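PDB 4P0D: trypsin-resistant surface T6 protein from Streptococcus pyogenes serotype M6, which forms the repeating backbone subunit of surface pili, probably linked covalently by sortase into a fibre attached to the cell wall. Local coordinates for residues A[284-289]-A[306-311]; A[189-194]-A[291-296]; A[407-412]-A[448-453]; A[336-341]-A[349-354]; A[161-166]-A[315-320]. The protein carries 1 engineered substitution. All coordinates share one frame; numbering follows the deposited sequence.

Contact 1 of 5, residues A[284-289]-A[306-311]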
# COMPACT_ATOMS: atom_id res chain seq x y z
N TYR A 284 6.66 2.20 10.85
CA TYR A 284 7.94 2.09 11.57
C TYR A 284 7.95 3.18 12.67
O TYR A 284 7.01 3.98 12.76
CB TYR A 284 9.13 2.24 10.61
CG TYR A 284 9.06 3.53 9.81
CD1 TYR A 284 8.35 3.59 8.61
CD2 TYR A 284 9.66 4.70 10.28
CE1 TYR A 284 8.26 4.77 7.90
CE2 TYR A 284 9.56 5.89 9.58
CZ TYR A 284 8.87 5.93 8.39
OH TYR A 284 8.76 7.11 7.67
N SER A 285 8.99 3.18 13.51
CA SER A 285 9.11 4.20 14.54
C SER A 285 9.95 5.39 14.08
O SER A 285 11.04 5.20 13.57
CB SER A 285 9.70 3.68 15.84
OG SER A 285 9.82 4.77 16.76
N ASN A 286 9.44 6.60 14.29
CA ASN A 286 10.25 7.81 14.12
C ASN A 286 10.70 8.42 15.45
O ASN A 286 11.15 9.57 15.51
CB ASN A 286 9.53 8.84 13.22
CG ASN A 286 8.26 9.39 13.83
OD1 ASN A 286 7.74 8.89 14.83
ND2 ASN A 286 7.73 10.43 13.20
N ASN A 287 10.59 7.63 16.51
CA ASN A 287 11.08 8.01 17.84
C ASN A 287 11.41 6.71 18.54
O ASN A 287 10.71 6.30 19.48
CB ASN A 287 10.01 8.82 18.57
CG ASN A 287 10.54 9.55 19.79
OD1 ASN A 287 11.74 9.50 20.11
ND2 ASN A 287 9.65 10.21 20.49
N PRO A 288 12.46 6.02 18.07
CA PRO A 288 12.65 4.64 18.48
C PRO A 288 13.07 4.44 19.95
O PRO A 288 13.11 3.29 20.41
CB PRO A 288 13.77 4.15 17.54
CG PRO A 288 13.77 5.12 16.39
CD PRO A 288 13.49 6.42 17.10
N THR A 289 13.41 5.51 20.66
CA THR A 289 13.75 5.39 22.08
C THR A 289 12.53 5.61 22.97
O THR A 289 12.65 5.69 24.18
CB THR A 289 14.93 6.31 22.50
OG1 THR A 289 14.54 7.69 22.41
CG2 THR A 289 16.13 6.05 21.63
N GLY A 306 4.96 8.22 18.10
CA GLY A 306 6.25 7.54 17.87
C GLY A 306 6.23 6.53 16.73
O GLY A 306 7.27 5.97 16.38
N ILE A 307 5.04 6.26 16.19
CA ILE A 307 4.89 5.44 14.99
C ILE A 307 4.36 6.31 13.85
O ILE A 307 3.41 7.08 14.01
CB ILE A 307 3.96 4.21 15.25
CG1 ILE A 307 4.73 3.16 16.06
CG2 ILE A 307 3.48 3.61 13.93
CD1 ILE A 307 3.88 2.12 16.76
N THR A 308 5.01 6.18 12.70
CA THR A 308 4.52 6.81 11.49
C THR A 308 4.55 5.80 10.33
O THR A 308 4.78 4.61 10.56
CB THR A 308 5.30 8.10 11.16
OG1 THR A 308 4.60 8.83 10.16
CG2 THR A 308 6.74 7.82 10.70
N SER A 309 4.26 6.25 9.11
CA SER A 309 4.24 5.33 7.99
C SER A 309 4.57 5.96 6.66
O SER A 309 4.49 7.17 6.50
CB SER A 309 2.89 4.66 7.88
OG SER A 309 1.92 5.58 7.44
N LYS A 310 4.97 5.11 5.72
CA LYS A 310 4.96 5.42 4.31
C LYS A 310 3.87 4.58 3.67
O LYS A 310 3.42 3.57 4.23
CB LYS A 310 6.31 5.09 3.67
CG LYS A 310 7.46 5.98 4.10
CD LYS A 310 7.31 7.40 3.56
CE LYS A 310 8.34 8.35 4.18
NZ LYS A 310 8.03 9.74 3.77
N GLU A 311 3.45 4.96 2.48
CA GLU A 311 2.42 4.18 1.81
C GLU A 311 2.52 4.26 0.31
O GLU A 311 3.25 5.09 -0.23
CB GLU A 311 1.03 4.62 2.29
CG GLU A 311 0.73 6.09 2.16
CD GLU A 311 -0.70 6.40 2.60
OE1 GLU A 311 -1.57 6.59 1.73
OE2 GLU A 311 -0.96 6.41 3.82

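Contact 2 of 5, residues A[189-194]-A[291-296]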
# COMPACT_ATOMS: atom_id res chain seq x y z
N ASN A 189 11.59 0.79 20.51
CA ASN A 189 10.58 0.70 19.47
C ASN A 189 11.25 0.42 18.10
O ASN A 189 11.77 1.34 17.43
CB ASN A 189 9.75 1.98 19.43
CG ASN A 189 8.54 1.86 18.53
OD1 ASN A 189 8.43 0.94 17.72
ND2 ASN A 189 7.63 2.79 18.67
N LYS A 190 11.27 -0.86 17.72
CA LYS A 190 11.81 -1.25 16.43
C LYS A 190 10.71 -1.74 15.50
O LYS A 190 10.89 -2.72 14.80
CB LYS A 190 12.88 -2.32 16.60
CG LYS A 190 14.06 -1.90 17.46
CD LYS A 190 15.06 -3.03 17.62
CE LYS A 190 16.43 -2.45 17.91
NZ LYS A 190 17.53 -3.44 18.00
N THR A 191 9.58 -1.05 15.49
CA THR A 191 8.44 -1.45 14.69
C THR A 191 8.85 -1.54 13.21
O THR A 191 9.48 -0.63 12.65
CB THR A 191 7.24 -0.50 14.87
OG1 THR A 191 6.74 -0.56 16.22
CG2 THR A 191 6.12 -0.85 13.92
N VAL A 192 8.51 -2.68 12.61
CA VAL A 192 8.66 -2.94 11.16
C VAL A 192 7.41 -3.69 10.75
O VAL A 192 7.37 -4.91 10.91
CB VAL A 192 9.86 -3.88 10.86
CG1 VAL A 192 10.02 -4.07 9.34
CG2 VAL A 192 11.14 -3.37 11.44
N TYR A 193 6.39 -3.00 10.25
CA TYR A 193 5.05 -3.57 10.14
C TYR A 193 4.40 -3.23 8.79
O TYR A 193 4.24 -2.05 8.46
CB TYR A 193 4.21 -3.01 11.28
CG TYR A 193 2.86 -3.63 11.54
CD1 TYR A 193 1.80 -3.47 10.66
CD2 TYR A 193 2.62 -4.31 12.73
CE1 TYR A 193 0.56 -4.00 10.93
CE2 TYR A 193 1.39 -4.87 13.00
CZ TYR A 193 0.36 -4.70 12.10
OH TYR A 193 -0.87 -5.23 12.37
N VAL A 194 3.99 -4.25 8.04
CA VAL A 194 3.45 -4.07 6.68
C VAL A 194 1.97 -4.48 6.59
O VAL A 194 1.54 -5.49 7.16
CB VAL A 194 4.33 -4.80 5.63
CG1 VAL A 194 3.76 -4.66 4.21
CG2 VAL A 194 5.76 -4.27 5.69
N GLY A 291 8.43 4.28 23.81
CA GLY A 291 7.42 3.25 23.63
C GLY A 291 8.00 1.84 23.47
O GLY A 291 9.02 1.50 24.07
N ASN A 292 7.32 1.05 22.65
CA ASN A 292 7.58 -0.36 22.47
C ASN A 292 7.34 -0.73 21.01
O ASN A 292 6.49 -0.15 20.36
CB ASN A 292 6.59 -1.20 23.29
CG ASN A 292 6.56 -0.81 24.74
OD1 ASN A 292 7.45 -1.19 25.50
ND2 ASN A 292 5.54 -0.03 25.13
N THR A 293 8.06 -1.73 20.54
CA THR A 293 7.80 -2.33 19.24
C THR A 293 6.34 -2.79 19.12
O THR A 293 5.82 -3.49 19.98
CB THR A 293 8.74 -3.53 19.06
OG1 THR A 293 10.09 -3.07 19.14
CG2 THR A 293 8.51 -4.25 17.71
N TYR A 294 5.68 -2.36 18.05
CA TYR A 294 4.31 -2.78 17.80
C TYR A 294 4.27 -4.00 16.90
O TYR A 294 4.86 -4.01 15.79
CB TYR A 294 3.54 -1.67 17.11
CG TYR A 294 2.08 -1.90 17.00
CD1 TYR A 294 1.54 -2.55 15.91
CD2 TYR A 294 1.21 -1.44 17.99
CE1 TYR A 294 0.17 -2.76 15.81
CE2 TYR A 294 -0.15 -1.65 17.90
CZ TYR A 294 -0.67 -2.29 16.79
OH TYR A 294 -2.01 -2.50 16.67
N ASP A 295 3.57 -5.04 17.35
CA ASP A 295 3.44 -6.25 16.55
C ASP A 295 2.08 -6.92 16.67
O ASP A 295 1.95 -8.10 16.36
CB ASP A 295 4.53 -7.24 16.98
CG ASP A 295 4.40 -7.66 18.44
OD1 ASP A 295 3.32 -7.41 19.04
OD2 ASP A 295 5.38 -8.24 18.96
N ASN A 296 1.06 -6.18 17.11
CA ASN A 296 -0.27 -6.74 17.16
C ASN A 296 -0.77 -6.91 15.71
O ASN A 296 -0.87 -5.94 14.99
CB ASN A 296 -1.20 -5.79 17.91
CG ASN A 296 -2.61 -6.33 18.05
OD1 ASN A 296 -3.26 -6.70 17.06
ND2 ASN A 296 -3.11 -6.33 19.27
O HOH W 1 6.83 -4.65 14.20

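Contact 3 of 5, residues A[407-412]-A[448-453]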
# COMPACT_ATOMS: atom_id res chain seq x y z
N SER A 407 -24.12 -9.21 -11.41
CA SER A 407 -23.53 -10.40 -10.81
C SER A 407 -23.94 -11.56 -11.70
O SER A 407 -25.10 -11.95 -11.72
CB SER A 407 -24.01 -10.60 -9.37
OG SER A 407 -25.40 -10.91 -9.33
N THR A 408 -23.00 -12.08 -12.48
CA THR A 408 -23.29 -13.17 -13.42
C THR A 408 -23.65 -14.44 -12.66
O THR A 408 -23.11 -14.72 -11.58
CB THR A 408 -22.08 -13.48 -14.34
OG1 THR A 408 -21.71 -12.30 -15.06
CG2 THR A 408 -22.40 -14.60 -15.34
N THR A 409 -24.56 -15.22 -13.25
CA THR A 409 -24.94 -16.52 -12.74
C THR A 409 -24.26 -17.62 -13.54
O THR A 409 -24.52 -17.78 -14.73
CB THR A 409 -26.46 -16.70 -12.81
OG1 THR A 409 -27.10 -15.57 -12.18
CG2 THR A 409 -26.88 -18.00 -12.11
N TYR A 410 -23.40 -18.38 -12.86
CA TYR A 410 -22.66 -19.45 -13.49
C TYR A 410 -23.24 -20.79 -13.15
O TYR A 410 -23.95 -20.93 -12.14
CB TYR A 410 -21.21 -19.45 -13.04
CG TYR A 410 -20.54 -18.14 -13.28
CD1 TYR A 410 -20.25 -17.73 -14.57
CD2 TYR A 410 -20.20 -17.30 -12.22
CE1 TYR A 410 -19.64 -16.51 -14.81
CE2 TYR A 410 -19.59 -16.09 -12.45
CZ TYR A 410 -19.32 -15.70 -13.75
OH TYR A 410 -18.71 -14.49 -13.98
N THR A 411 -22.94 -21.78 -14.00
CA THR A 411 -23.14 -23.18 -13.68
C THR A 411 -21.88 -23.89 -14.12
O THR A 411 -21.18 -23.39 -15.00
CB THR A 411 -24.37 -23.79 -14.41
OG1 THR A 411 -24.56 -25.14 -13.98
CG2 THR A 411 -24.21 -23.79 -15.94
N SER A 412 -21.60 -25.04 -13.52
CA SER A 412 -20.52 -25.90 -13.98
C SER A 412 -21.06 -27.04 -14.85
O SER A 412 -20.31 -27.89 -15.35
CB SER A 412 -19.74 -26.45 -12.79
OG SER A 412 -20.63 -27.02 -11.83
N TYR A 448 -19.82 -21.99 -16.88
CA TYR A 448 -20.72 -21.56 -17.97
C TYR A 448 -21.69 -20.52 -17.44
O TYR A 448 -22.01 -20.53 -16.26
CB TYR A 448 -21.53 -22.74 -18.53
CG TYR A 448 -20.65 -23.88 -18.92
CD1 TYR A 448 -20.27 -24.84 -17.98
CD2 TYR A 448 -20.15 -23.97 -20.21
CE1 TYR A 448 -19.44 -25.87 -18.33
CE2 TYR A 448 -19.30 -25.00 -20.57
CZ TYR A 448 -18.95 -25.95 -19.62
OH TYR A 448 -18.11 -26.98 -19.96
N ILE A 449 -22.16 -19.64 -18.32
CA ILE A 449 -23.21 -18.70 -17.97
C ILE A 449 -24.53 -19.46 -18.07
O ILE A 449 -24.86 -19.98 -19.13
CB ILE A 449 -23.21 -17.49 -18.91
CG1 ILE A 449 -21.88 -16.72 -18.78
CG2 ILE A 449 -24.41 -16.59 -18.63
CD1 ILE A 449 -21.63 -15.71 -19.87
N GLU A 450 -25.25 -19.54 -16.95
CA GLU A 450 -26.49 -20.32 -16.86
C GLU A 450 -27.70 -19.52 -17.28
O GLU A 450 -28.63 -20.06 -17.88
CB GLU A 450 -26.71 -20.85 -15.44
CG GLU A 450 -27.85 -21.86 -15.36
CD GLU A 450 -28.12 -22.36 -13.96
OE1 GLU A 450 -27.92 -21.58 -13.00
OE2 GLU A 450 -28.55 -23.53 -13.82
N SER A 451 -27.71 -18.23 -16.94
CA SER A 451 -28.81 -17.35 -17.32
C SER A 451 -28.33 -15.90 -17.39
O SER A 451 -27.28 -15.56 -16.83
CB SER A 451 -29.95 -17.47 -16.31
OG SER A 451 -29.57 -16.99 -15.04
N THR A 452 -29.10 -15.05 -18.06
CA THR A 452 -28.80 -13.62 -18.12
C THR A 452 -30.02 -12.79 -17.78
O THR A 452 -31.11 -13.05 -18.28
CB THR A 452 -28.32 -13.20 -19.52
OG1 THR A 452 -29.41 -13.28 -20.43
CG2 THR A 452 -27.20 -14.10 -20.00
N LYS A 453 -29.82 -11.79 -16.92
CA LYS A 453 -30.85 -10.82 -16.58
C LYS A 453 -30.63 -9.56 -17.42
O LYS A 453 -29.50 -9.03 -17.48
CB LYS A 453 -30.79 -10.47 -15.08
O HOH W 2 -18.22 -29.07 -17.40

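Contact 4 of 5, residues A[336-341]-A[349-354]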
# COMPACT_ATOMS: atom_id res chain seq x y z
N GLY A 336 -35.10 -8.13 -25.72
CA GLY A 336 -34.91 -9.57 -25.64
C GLY A 336 -33.97 -10.21 -26.64
O GLY A 336 -33.98 -11.42 -26.80
N ALA A 337 -33.17 -9.39 -27.34
CA ALA A 337 -32.13 -9.89 -28.24
C ALA A 337 -30.96 -10.39 -27.38
O ALA A 337 -30.53 -9.71 -26.45
CB ALA A 337 -31.65 -8.78 -29.15
N ILE A 338 -30.49 -11.60 -27.67
CA ILE A 338 -29.35 -12.17 -26.93
C ILE A 338 -28.09 -12.08 -27.76
O ILE A 338 -28.05 -12.54 -28.91
CB ILE A 338 -29.61 -13.63 -26.51
CG1 ILE A 338 -30.96 -13.72 -25.79
CG2 ILE A 338 -28.47 -14.15 -25.64
CD1 ILE A 338 -31.35 -15.13 -25.39
N PHE A 339 -27.06 -11.50 -27.16
CA PHE A 339 -25.76 -11.26 -27.77
C PHE A 339 -24.64 -11.88 -26.97
O PHE A 339 -24.69 -11.88 -25.73
CB PHE A 339 -25.49 -9.76 -27.90
CG PHE A 339 -26.19 -9.12 -29.06
CD1 PHE A 339 -27.51 -8.75 -28.95
CD2 PHE A 339 -25.53 -8.94 -30.26
CE1 PHE A 339 -28.18 -8.18 -30.03
CE2 PHE A 339 -26.18 -8.36 -31.34
CZ PHE A 339 -27.51 -7.98 -31.23
N GLY A 340 -23.64 -12.38 -27.67
CA GLY A 340 -22.36 -12.72 -27.10
C GLY A 340 -21.37 -11.57 -27.27
O GLY A 340 -21.42 -10.83 -28.24
N VAL A 341 -20.49 -11.41 -26.29
CA VAL A 341 -19.41 -10.45 -26.35
C VAL A 341 -18.13 -11.25 -26.26
O VAL A 341 -17.94 -11.98 -25.30
CB VAL A 341 -19.48 -9.49 -25.15
CG1 VAL A 341 -18.21 -8.64 -25.08
CG2 VAL A 341 -20.75 -8.66 -25.23
N ILE A 349 -16.69 -13.80 -23.67
CA ILE A 349 -16.48 -13.06 -22.44
C ILE A 349 -17.75 -12.98 -21.58
O ILE A 349 -17.70 -13.11 -20.36
CB ILE A 349 -15.97 -11.64 -22.77
CG1 ILE A 349 -14.68 -11.75 -23.58
CG2 ILE A 349 -15.72 -10.83 -21.50
CD1 ILE A 349 -13.73 -12.79 -23.03
N ASP A 350 -18.88 -12.76 -22.24
CA ASP A 350 -20.15 -12.51 -21.55
C ASP A 350 -21.31 -12.73 -22.52
O ASP A 350 -21.11 -12.76 -23.76
CB ASP A 350 -20.15 -11.05 -21.04
CG ASP A 350 -21.28 -10.76 -20.05
OD1 ASP A 350 -21.80 -11.68 -19.41
OD2 ASP A 350 -21.61 -9.57 -19.90
N ILE A 351 -22.50 -12.90 -21.96
CA ILE A 351 -23.76 -13.00 -22.71
C ILE A 351 -24.74 -12.00 -22.12
O ILE A 351 -24.90 -11.89 -20.90
CB ILE A 351 -24.33 -14.44 -22.68
CG1 ILE A 351 -23.44 -15.35 -23.54
CG2 ILE A 351 -25.75 -14.51 -23.24
CD1 ILE A 351 -23.67 -16.82 -23.31
N VAL A 352 -25.39 -11.25 -22.99
CA VAL A 352 -26.29 -10.19 -22.54
C VAL A 352 -27.61 -10.26 -23.30
O VAL A 352 -27.68 -10.78 -24.40
CB VAL A 352 -25.63 -8.80 -22.69
CG1 VAL A 352 -24.25 -8.80 -22.03
CG2 VAL A 352 -25.49 -8.40 -24.15
N THR A 353 -28.65 -9.72 -22.68
CA THR A 353 -29.98 -9.68 -23.27
C THR A 353 -30.47 -8.24 -23.30
O THR A 353 -30.38 -7.57 -22.28
CB THR A 353 -30.93 -10.54 -22.42
OG1 THR A 353 -30.49 -11.89 -22.47
CG2 THR A 353 -32.35 -10.44 -22.92
N THR A 354 -30.98 -7.76 -24.44
CA THR A 354 -31.40 -6.35 -24.50
C THR A 354 -32.69 -6.11 -23.71
O THR A 354 -33.54 -6.99 -23.60
CB THR A 354 -31.56 -5.81 -25.94
OG1 THR A 354 -32.60 -6.52 -26.62
CG2 THR A 354 -30.24 -5.93 -26.72

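Contact 5 of 5, residues A[161-166]-A[315-320]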
# COMPACT_ATOMS: atom_id res chain seq x y z
N VAL A 161 -2.52 3.30 -22.23
CA VAL A 161 -1.71 4.51 -22.08
C VAL A 161 -1.07 4.43 -20.68
O VAL A 161 -0.36 3.46 -20.38
CB VAL A 161 -2.54 5.79 -22.37
CG1 VAL A 161 -1.65 7.01 -22.62
CG2 VAL A 161 -3.41 5.58 -23.61
N ASN A 162 -1.32 5.39 -19.80
CA ASN A 162 -0.77 5.32 -18.44
C ASN A 162 -1.73 4.67 -17.42
O ASN A 162 -1.53 4.81 -16.22
CB ASN A 162 -0.40 6.73 -17.97
CG ASN A 162 -1.57 7.67 -17.99
OD1 ASN A 162 -2.61 7.38 -18.60
ND2 ASN A 162 -1.43 8.81 -17.33
N LYS A 163 -2.77 3.98 -17.90
CA LYS A 163 -3.74 3.34 -17.01
C LYS A 163 -3.57 1.83 -17.03
O LYS A 163 -3.58 1.24 -18.11
CB LYS A 163 -5.16 3.65 -17.47
CG LYS A 163 -5.53 5.13 -17.51
CD LYS A 163 -5.81 5.67 -16.12
CE LYS A 163 -6.40 7.08 -16.13
NZ LYS A 163 -5.74 7.98 -17.11
N LYS A 164 -3.44 1.20 -15.87
CA LYS A 164 -3.46 -0.25 -15.84
C LYS A 164 -4.90 -0.75 -15.75
O LYS A 164 -5.64 -0.35 -14.87
CB LYS A 164 -2.56 -0.79 -14.72
CG LYS A 164 -1.09 -0.44 -14.98
CD LYS A 164 -0.11 -1.17 -14.08
CE LYS A 164 1.32 -0.69 -14.31
NZ LYS A 164 1.88 -1.13 -15.63
N THR A 165 -5.28 -1.61 -16.69
CA THR A 165 -6.65 -2.09 -16.79
C THR A 165 -6.74 -3.62 -16.64
O THR A 165 -5.77 -4.33 -16.84
CB THR A 165 -7.31 -1.67 -18.12
OG1 THR A 165 -6.75 -2.44 -19.20
CG2 THR A 165 -7.08 -0.18 -18.40
N THR A 166 -7.92 -4.11 -16.31
CA THR A 166 -8.12 -5.53 -16.10
C THR A 166 -9.57 -5.92 -16.41
O THR A 166 -10.39 -5.08 -16.81
CB THR A 166 -7.76 -5.89 -14.64
OG1 THR A 166 -7.73 -7.32 -14.48
CG2 THR A 166 -8.77 -5.31 -13.70
N ILE A 315 -3.89 1.75 -8.70
CA ILE A 315 -5.30 1.73 -9.07
C ILE A 315 -5.37 0.93 -10.34
O ILE A 315 -4.57 1.14 -11.27
CB ILE A 315 -5.87 3.15 -9.28
CG1 ILE A 315 -5.50 4.07 -8.12
CG2 ILE A 315 -7.39 3.11 -9.46
CD1 ILE A 315 -5.76 5.54 -8.44
N VAL A 316 -6.30 -0.00 -10.39
CA VAL A 316 -6.52 -0.74 -11.60
C VAL A 316 -7.93 -0.45 -12.08
O VAL A 316 -8.85 -0.36 -11.28
CB VAL A 316 -6.27 -2.24 -11.39
CG1 VAL A 316 -6.54 -3.00 -12.66
CG2 VAL A 316 -4.81 -2.45 -10.96
N TYR A 317 -8.07 -0.30 -13.39
CA TYR A 317 -9.32 0.16 -14.01
C TYR A 317 -10.03 -0.95 -14.82
O TYR A 317 -9.39 -1.87 -15.32
CB TYR A 317 -9.02 1.35 -14.91
CG TYR A 317 -8.51 2.53 -14.14
CD1 TYR A 317 -9.38 3.39 -13.47
CD2 TYR A 317 -7.15 2.79 -14.04
CE1 TYR A 317 -8.92 4.47 -12.75
CE2 TYR A 317 -6.68 3.88 -13.32
CZ TYR A 317 -7.58 4.71 -12.68
OH TYR A 317 -7.12 5.78 -11.95
N THR A 318 -11.35 -0.85 -14.92
CA THR A 318 -12.11 -1.69 -15.84
C THR A 318 -13.13 -0.82 -16.56
O THR A 318 -13.50 0.25 -16.06
CB THR A 318 -12.89 -2.83 -15.12
OG1 THR A 318 -14.01 -2.28 -14.41
CG2 THR A 318 -12.03 -3.55 -14.13
N TYR A 319 -13.60 -1.31 -17.70
CA TYR A 319 -14.65 -0.67 -18.47
C TYR A 319 -15.75 -1.68 -18.76
O TYR A 319 -15.59 -2.88 -18.53
CB TYR A 319 -14.10 -0.17 -19.82
CG TYR A 319 -12.79 0.60 -19.68
CD1 TYR A 319 -12.76 1.84 -19.04
CD2 TYR A 319 -11.60 0.07 -20.15
CE1 TYR A 319 -11.58 2.54 -18.89
CE2 TYR A 319 -10.40 0.77 -20.02
CZ TYR A 319 -10.39 2.00 -19.38
OH TYR A 319 -9.20 2.70 -19.23
N GLN A 320 -16.86 -1.18 -19.29
CA GLN A 320 -17.93 -2.06 -19.71
C GLN A 320 -18.42 -1.65 -21.08
O GLN A 320 -18.37 -0.48 -21.45
CB GLN A 320 -19.05 -2.09 -18.68
CG GLN A 320 -19.66 -0.75 -18.35
CD GLN A 320 -20.56 -0.80 -17.13
OE1 GLN A 320 -20.49 -1.72 -16.32
NE2 GLN A 320 -21.41 0.21 -17.00
O HOH W 3 -3.38 2.46 -13.32

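Contact 1 of 5, residues A[284-289]-A[306-311]
Tyr284 and Thr308 form an antiparallel hydrogen-bonded pair where strand 276-285 ends and strand 307-316 begins: Tyr284 N donates to Thr308 O at 3.1 Å, and Thr308 N to Tyr284 O at 3.0 Å. Ser285 and Ile307 follow as a non-hydrogen-bonded pair, their CA atoms 4.4 Å apart, and there the regular pairing stops. Gly306 O then accepts from two donors, Ser285 OG at 2.8 Å, in the plane of the carbonyl, and more weakly Asn286 N. Serine suits this place because its short hydroxyl serves twice. With OG anti to the backbone N (chi1 178°), it reaches Gly306 O while accepting from Asn287 N at 3.0 Å, an ST turn that bends the chain as it leaves the sheet. The pair thus closes the base of a long hydrophilic loop on the Cna-B-like middle domain. On the side of the strands that carries Tyr284 and Thr308, these two side chains lie next to each other and point the same way, Thr308 CG2 touching Tyr284 CE2 at 3.6 Å, while Thr308 O sits above one face of the ring, toward its rim. Farther along, the aliphatic part of Lys310 packs against the phenol, with CE 3.7 Å from Tyr284 OH. The polar ends reach beyond the strands into the first domain: Tyr284 OH bonds to Gly106 O, and Lys310 NZ to Asp105 O.

Contact 2 of 5, residues A[189-194]-A[291-296]
Lys190 and Thr293, with Thr191 and Tyr294, join the approach to strand 192-197 to the hydrophilic loop, two segments that run in roughly the same direction. The motif on the first is an Asx turn: Asn189 OD1 accepts from Thr191 N and also, at 2.7 Å, from Thr191 OG1. Held this way, the threonine hydroxyl is left as an acceptor for Tyr294 N, at 2.8 Å and with a nearly straight N-H...O angle of 174°. A second threonine mirrors it from the loop, Thr293 OG1 taking Lys190 N at 2.9 Å. The short branched side chains suit these places because each brings a hydroxyl to a neighbouring backbone N-H without a sheet pairing. This part is close-packed and, on the 189-194 side, buried. The loop's side is looser. Gly291, whose positive phi favours glycine, and Asn292 are exposed, and Asn292 and Asp295 start their side chains away from the 189-194 segment. Between Val192 N and Tyr294 O the backbones no longer meet directly, and a water bridges them, accepting from the first and donating to the second. Next to it the rings of Tyr193 and Tyr294 touch with their planes at 57°, Tyr193 CE2 lying 3.7 Å from Tyr294 CE1. Beyond the rings the chains close up once more, Tyr193 OH donating to Asn296 O at 2.7 Å, with that oxygen in the plane of the Tyr193 ring.

Contact 3 of 5, residues A[407-412]-A[448-453]
Thr411 and Tyr448 pair where the short strand 409-411 adds an antiparallel border to a small four-stranded sheet through strand 445-451. Backbone hydrogen bonds come first. Tyr448 N donates to Thr411 O and Thr411 N to Tyr448 O, both at 2.7 Å, and Glu450 N reaches Thr409 O at 2.9 Å. The strands are strongly splayed, their directions 119° apart. Apolar contacts fill in the face beside them: Thr411 CG2 lies 3.9 Å from both Tyr448 CB and Glu450 CB, so the methyl touches the first side-chain carbon of both. A beta-branched residue suits such a strand, giving a methyl to packing while its OG1 bonds to Asp413 N. Two aromatic side chains complete the contact. Tyr410 turns away and stacks on Phe432, though its CB stays 3.5 Å from Tyr448 O. The Tyr448 ring has Thr411 O near its plane, 3.4 Å from CD1, and a water donates to Ser412 O while bonding weakly to Tyr448 OH.

Contact 4 of 5, residues A[336-341]-A[349-354]
Ile338 and Thr353 lie alongside one another and point the same way, CG1 of the isoleucine 3.8 Å from OG1 of the threonine, which is hydrogen-bonded to Thr452 OG1. Ile338 also meets Ile351, but there the side chains cross obliquely, methyl CG2 against methyl CG2 at 3.6 Å. Gly340, across from Ile351, brings no side chain to this side. Phe339 and Val352 occupy the other side, where Phe339 CB touches Val352 CG2 at 4.0 Å; the phenyl meets Phe323 edge-to-face. The two strands, 338-343 and 348-353, form an antiparallel hairpin in the prealbumin-like domain, and Phe339 and Val352 are bonded both ways, N to O at 2.9 Å in each direction. Branched residues suit such paired strands, since they cover the neighbouring backbone without needing long reach. Toward the turn the regular spacing breaks in a classic beta bulge: Ile349 and Asp350 both face Val341, whose O accepts from Ile349 N at 2.7 Å and from Asp350 N at 3.3 Å. Asp350 leaves the strand on the same face as Val341, and its carboxylate forms a salt bridge with Lys406. At the open end Thr354 holds OG1 between its backbone N and carbonyl carbon (chi1 63°), where it accepts from Ala337 N at 3.0 Å and bonds also to Leu334 O. Gly336, whose positive phi favours glycine, donates from N to Thr354 O from above the carbonyl plane.

Contact 5 of 5, residues A[161-166]-A[315-320]
Tyr317 brings its ring against Lys163 and Lys164. Lys164 O lies at the edge, near the ring plane, while the methylene CD of Lys163 approaches CE2 obliquely at 3.4 Å; its chain bends at chi2 (-77°), which places CD beside the ring. Trp394 meets the Tyr317 ring edge-to-face and makes a cation-pi contact with Lys163, so a long, flexible lysine suits the place by offering both a greasy stem and a charge. The Tyr319 ring is met obliquely by Thr165 CG2, 3.7 Å from OH, which bonds to Asp160. A single backbone bridge, Thr165 with Tyr317, joins the short strand 163-165 to the end of strand 307-316, at the passage from the middle domain to the prealbumin-like one: Tyr317 N donates to Lys164 O at 2.8 Å and Thr166 N to Tyr317 O at 2.9 Å. Beside it Thr166 CG2 presses tightly on Val316 CG1, 3.4 Å apart, both against Leu172. At the other end a water joins Lys164 N to Ile315 O.

In the fold
The five contacts spread along an elongated chain. Contacts 1 and 2 lie at the end of the middle domain that meets the first, with centres 9 Å apart; their segments alternate in sequence, strands 276-285 and 192-197 are neighbours, and Pro288 O probably bonds to Asn189 N. Strand 307-316 carries on from contact 1 to contact 5, whose centre is 33 Å away at the passage to the last domain. Contacts 4 and 3 come next in the chain, in separate sheets; the centres of the two contacts are 12 Å apart, and they touch through Thr353 and Thr452, probably hydrogen-bonded. The extended, modular layout, with contacts 1, 2 and 5 near domain junctions, is consistent with a fibre-forming pilin.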